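Local coordinates for LipS lipolytic enzyme (Unidentified, PDB 4FBM), which probably hydrolyses ester bonds of lipids as a thermostable lipase of the alpha/beta-hydrolase fold, recovered from a metagenome, at residues A151-E156 / P232-L237; G177-A182 / R225-V230. All coordinates share one frame; numbering follows the deposited sequence.

Contact 1: residues A151-E156 / P232-L237; sequences AALRME and PHNGEL
Asn-234, on helix 233-239, clasps the backbone of Arg-154 in the loop that follows strand 145-149, a contact at the C-terminal ends of the parallel strands of this alpha/beta-hydrolase fold. Three kinds of interaction hold it. The first is amide to backbone: ND2 of Asn-234 donates to O of Arg-154 at 2.9 Å, nearly straight (166° at the hydrogen) and with the acceptor lying in the amide plane. On the other branch, OD1 of Asn-234 takes a weak bond from N of Arg-154 at 3.2 Å, so both polar ends of the amide are engaged by one residue, an arrangement consistent with its modelled orientation. ND2 also bonds to the carbonyl of Pro-231. The second kind is apolar: CD1 of Leu-237 rests 3.6 Å from CD2 of Leu-153 and 4.0 Å from CD of Arg-154, whose chain crosses the leucine at about a right angle. The third is an imidazole-carboxylate hydrogen bond from His-233 to Glu-156. Within the loop, Arg-154, bent at chi3 (65°), backs this carboxylate with a salt bridge, NE and NH2 both reaching OE2 of Glu-156 at 3.1 Å from one face. The guanidinium is shared further, with Glu-209 through NH1 and with Glu-209 of the second subunit through NH2, which places this contact at the dimer interface. A leucine in place of Arg-154 would probably leave Glu-156 OE2 without its two donors, the carboxylate then held by His-233 alone among the contacts described here, and take from Glu-209 of both subunits the positive charge they pair with. The His-233 ring lies only 21° from the carboxylate plane, and its NE2 donates to the syn lone pair of Glu-156 OE1 at 2.8 Å.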
# COMPACT_ATOMS: atom_id res chain seq x y z
N ALA A 151 8.45 10.32 -7.96
CA ALA A 151 7.31 9.49 -7.60
C ALA A 151 7.48 8.96 -6.18
O ALA A 151 8.52 8.39 -5.86
CB ALA A 151 7.18 8.35 -8.56
N ALA A 152 6.46 9.20 -5.37
CA ALA A 152 6.35 8.71 -4.00
C ALA A 152 5.80 7.29 -3.97
O ALA A 152 4.66 7.09 -3.54
CB ALA A 152 5.41 9.64 -3.20
N LEU A 153 6.59 6.32 -4.44
CA LEU A 153 6.15 4.91 -4.57
C LEU A 153 6.45 4.08 -3.35
O LEU A 153 5.64 3.23 -2.96
CB LEU A 153 6.78 4.22 -5.79
CG LEU A 153 5.93 4.02 -7.04
CD1 LEU A 153 5.81 5.29 -7.79
CD2 LEU A 153 6.53 2.99 -7.95
N ARG A 154 7.65 4.27 -2.80
CA ARG A 154 8.08 3.58 -1.59
C ARG A 154 8.70 4.62 -0.75
O ARG A 154 9.71 5.17 -1.13
CB ARG A 154 9.12 2.56 -1.92
CG ARG A 154 8.59 1.49 -2.81
CD ARG A 154 9.68 0.51 -3.16
NE ARG A 154 10.12 -0.21 -1.98
CZ ARG A 154 9.44 -1.20 -1.43
NH1 ARG A 154 8.28 -1.60 -1.97
NH2 ARG A 154 9.92 -1.79 -0.35
N MET A 155 8.06 4.97 0.35
CA MET A 155 8.52 6.03 1.20
C MET A 155 9.69 5.54 1.99
O MET A 155 10.55 6.31 2.42
CB MET A 155 7.41 6.41 2.14
CG MET A 155 6.38 7.25 1.52
SD MET A 155 7.06 8.67 0.69
CE MET A 155 6.88 9.95 1.93
N GLU A 156 9.68 4.23 2.21
CA GLU A 156 10.67 3.51 2.99
C GLU A 156 11.03 4.17 4.29
O GLU A 156 12.18 4.22 4.65
CB GLU A 156 11.88 3.13 2.16
CG GLU A 156 11.90 1.63 1.92
CD GLU A 156 12.51 1.24 0.58
OE1 GLU A 156 13.11 2.11 -0.07
OE2 GLU A 156 12.39 0.07 0.18
N PRO A 232 15.63 8.65 -3.23
CA PRO A 232 15.84 8.87 -4.64
C PRO A 232 16.03 7.57 -5.41
O PRO A 232 16.06 7.60 -6.64
CB PRO A 232 17.10 9.72 -4.67
CG PRO A 232 17.25 10.27 -3.29
CD PRO A 232 16.76 9.16 -2.44
N HIS A 233 16.13 6.43 -4.73
CA HIS A 233 16.29 5.20 -5.50
C HIS A 233 14.95 4.81 -6.15
O HIS A 233 14.88 3.82 -6.88
CB HIS A 233 16.85 4.08 -4.65
CG HIS A 233 15.80 3.29 -3.95
ND1 HIS A 233 15.23 2.16 -4.50
CD2 HIS A 233 15.17 3.49 -2.77
CE1 HIS A 233 14.31 1.69 -3.68
NE2 HIS A 233 14.26 2.47 -2.62
N ASN A 234 13.89 5.59 -5.87
CA ASN A 234 12.58 5.34 -6.47
C ASN A 234 12.63 5.40 -8.00
O ASN A 234 12.01 4.57 -8.66
CB ASN A 234 11.51 6.28 -5.91
CG ASN A 234 10.68 5.63 -4.81
OD1 ASN A 234 9.85 4.76 -5.06
ND2 ASN A 234 10.89 6.07 -3.58
N GLY A 235 13.38 6.35 -8.55
CA GLY A 235 13.60 6.42 -10.00
C GLY A 235 14.06 5.08 -10.54
O GLY A 235 13.43 4.49 -11.41
N GLU A 236 15.15 4.58 -9.99
CA GLU A 236 15.67 3.30 -10.40
C GLU A 236 14.58 2.25 -10.31
O GLU A 236 14.40 1.46 -11.22
CB GLU A 236 16.85 2.91 -9.51
CG GLU A 236 17.85 1.97 -10.20
CD GLU A 236 19.12 2.70 -10.63
OE1 GLU A 236 19.54 3.60 -9.85
OE2 GLU A 236 19.68 2.36 -11.71
N LEU A 237 13.83 2.25 -9.21
CA LEU A 237 12.73 1.32 -9.02
C LEU A 237 11.76 1.35 -10.21
O LEU A 237 11.27 0.30 -10.62
CB LEU A 237 12.03 1.62 -7.70
CG LEU A 237 11.03 0.66 -7.05
CD1 LEU A 237 9.60 1.21 -7.14
CD2 LEU A 237 11.11 -0.82 -7.50

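Contact 2: residues G177-A182 / R225-V230; sequences GSDIKA and REDHVV
One carboxylate, that of Asp-179, grips both the backbone and the ring of His-228, an unusual two-point hold between two irregular loops at the surface. OD2 of Asp-179 accepts from N of His-228 at 2.9 Å, while OD1 of Asp-179 receives ND1 of the same histidine at 2.9 Å. The ring bond is almost straight (170° at the hydrogen); it uses the syn lone pair of OD1, which sits at the ring edge, in its plane. Carboxylate and ring planes are nevertheless 52° apart. With its CG trans to the backbone N (chi1 -169°), Asp-179 directs the carboxylate at the 225-230 loop, and its CB packs on CG2 of Val-229 at 3.7 Å. Tyr-256 meets the His-228 ring edge-to-face. Farther out, the extended Lys-181 forms a salt bridge with Glu-226 whose hydrogen bond, NZ to OE2 at 3.3 Å, is weak.

Between these partners OD1 of Asp-227 accepts from N of Val-229, an Asx turn, and from N of Val-230, which extends it to an Asx motif, both at 2.9 Å. Its OD2 bonds to ND1 of His-257, in an arrangement consistent with the acid of a Ser-His-Asp triad. Backbone N-H groups thus supply both carboxylates, His-228 serving Asp-179 while Val-229 and Val-230 serve Asp-227, which probably holds the latter oriented with OD2 toward His-257.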
# COMPACT_ATOMS: atom_id res chain seq x y z
N GLY A 177 6.46 19.52 3.77
CA GLY A 177 6.67 20.47 2.66
C GLY A 177 8.05 21.12 2.53
O GLY A 177 8.89 21.03 3.44
N SER A 178 8.30 21.75 1.38
CA SER A 178 9.41 22.69 1.19
C SER A 178 10.83 22.12 1.22
O SER A 178 11.70 22.74 1.82
CB SER A 178 9.32 23.86 2.17
OG SER A 178 8.28 24.75 1.81
N ASP A 179 11.07 20.99 0.57
CA ASP A 179 12.43 20.45 0.48
C ASP A 179 13.18 20.95 -0.77
O ASP A 179 13.34 20.21 -1.75
CB ASP A 179 12.44 18.93 0.55
CG ASP A 179 13.83 18.35 0.72
OD1 ASP A 179 14.69 19.06 1.30
OD2 ASP A 179 14.09 17.21 0.28
N ILE A 180 13.67 22.18 -0.71
CA ILE A 180 14.25 22.87 -1.88
C ILE A 180 15.66 23.45 -1.68
O ILE A 180 15.90 24.28 -0.78
CB ILE A 180 13.33 24.00 -2.34
CG1 ILE A 180 11.88 23.47 -2.43
CG2 ILE A 180 13.86 24.58 -3.67
CD1 ILE A 180 10.81 24.50 -2.24
N LYS A 181 16.57 23.01 -2.54
CA LYS A 181 18.00 23.37 -2.53
C LYS A 181 18.24 24.85 -2.77
O LYS A 181 19.34 25.35 -2.56
CB LYS A 181 18.74 22.57 -3.60
CG LYS A 181 20.26 22.69 -3.58
CD LYS A 181 20.92 21.42 -4.09
CE LYS A 181 22.42 21.58 -4.19
NZ LYS A 181 23.01 20.24 -4.46
N ALA A 182 17.17 25.53 -3.19
CA ALA A 182 17.26 26.87 -3.74
C ALA A 182 16.95 27.86 -2.65
O ALA A 182 15.82 27.88 -2.14
CB ALA A 182 16.26 27.01 -4.89
N ARG A 225 18.82 13.76 -7.42
CA ARG A 225 19.85 12.92 -6.80
C ARG A 225 19.91 13.17 -5.30
O ARG A 225 20.33 12.31 -4.56
CB ARG A 225 21.24 12.96 -7.50
CG ARG A 225 21.66 11.57 -8.04
CD ARG A 225 23.08 11.52 -8.61
NE ARG A 225 23.17 11.56 -10.08
CZ ARG A 225 23.42 10.51 -10.87
NH1 ARG A 225 23.58 9.28 -10.37
NH2 ARG A 225 23.50 10.66 -12.19
N GLU A 226 19.45 14.33 -4.86
CA GLU A 226 19.42 14.59 -3.43
C GLU A 226 18.00 14.88 -2.98
O GLU A 226 17.48 15.99 -3.18
CB GLU A 226 20.39 15.72 -3.03
CG GLU A 226 21.88 15.29 -2.86
CD GLU A 226 22.82 16.43 -2.40
OE1 GLU A 226 23.94 16.11 -1.93
OE2 GLU A 226 22.46 17.64 -2.49
N ASP A 227 17.36 13.89 -2.37
CA ASP A 227 15.96 14.03 -1.96
C ASP A 227 15.79 13.67 -0.48
O ASP A 227 16.21 12.61 -0.04
CB ASP A 227 15.09 13.14 -2.86
CG ASP A 227 13.62 13.50 -2.81
OD1 ASP A 227 13.08 13.70 -1.70
OD2 ASP A 227 12.97 13.53 -3.87
N HIS A 228 15.17 14.56 0.28
CA HIS A 228 15.03 14.31 1.71
C HIS A 228 13.63 13.96 2.13
O HIS A 228 13.37 13.84 3.32
CB HIS A 228 15.52 15.52 2.52
CG HIS A 228 16.84 16.03 2.06
ND1 HIS A 228 17.01 17.30 1.56
CD2 HIS A 228 18.05 15.42 1.97
CE1 HIS A 228 18.27 17.46 1.19
NE2 HIS A 228 18.92 16.33 1.43
N VAL A 229 12.73 13.82 1.16
CA VAL A 229 11.34 13.41 1.41
C VAL A 229 11.00 11.99 0.87
O VAL A 229 10.49 11.14 1.60
CB VAL A 229 10.36 14.44 0.87
CG1 VAL A 229 8.95 14.09 1.29
CG2 VAL A 229 10.73 15.80 1.38
N VAL A 230 11.29 11.76 -0.41
CA VAL A 230 11.14 10.47 -1.06
C VAL A 230 12.57 10.01 -1.30
O VAL A 230 13.42 10.81 -1.65
CB VAL A 230 10.37 10.66 -2.39
CG1 VAL A 230 10.36 9.42 -3.24
CG2 VAL A 230 8.97 11.06 -2.11

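Contacts 1 and 2 have centres 13 Å apart and meet directly; residues 225-230, after strand 219-224, lead through Pro-231 into 232-237 at the start of the next helix. Across the join, O of Ala-151 lies 3.4 Å from CG1 of Val-230, and CG of Pro-232 packs 3.6 Å from CB of Asp-227. Both contacts border the presumed catalytic site: in contact 1, the backbone of Ala-152 is hydrogen-bonded to that of Ser-126, the likely nucleophile of a GxSxG elbow, whereas contact 2 contains Asp-227, the probable acid paired with His-257. Thus one continuous segment is tied to both the 151-156 loop and 177-182, with the dimer interface beside contact 1 alone.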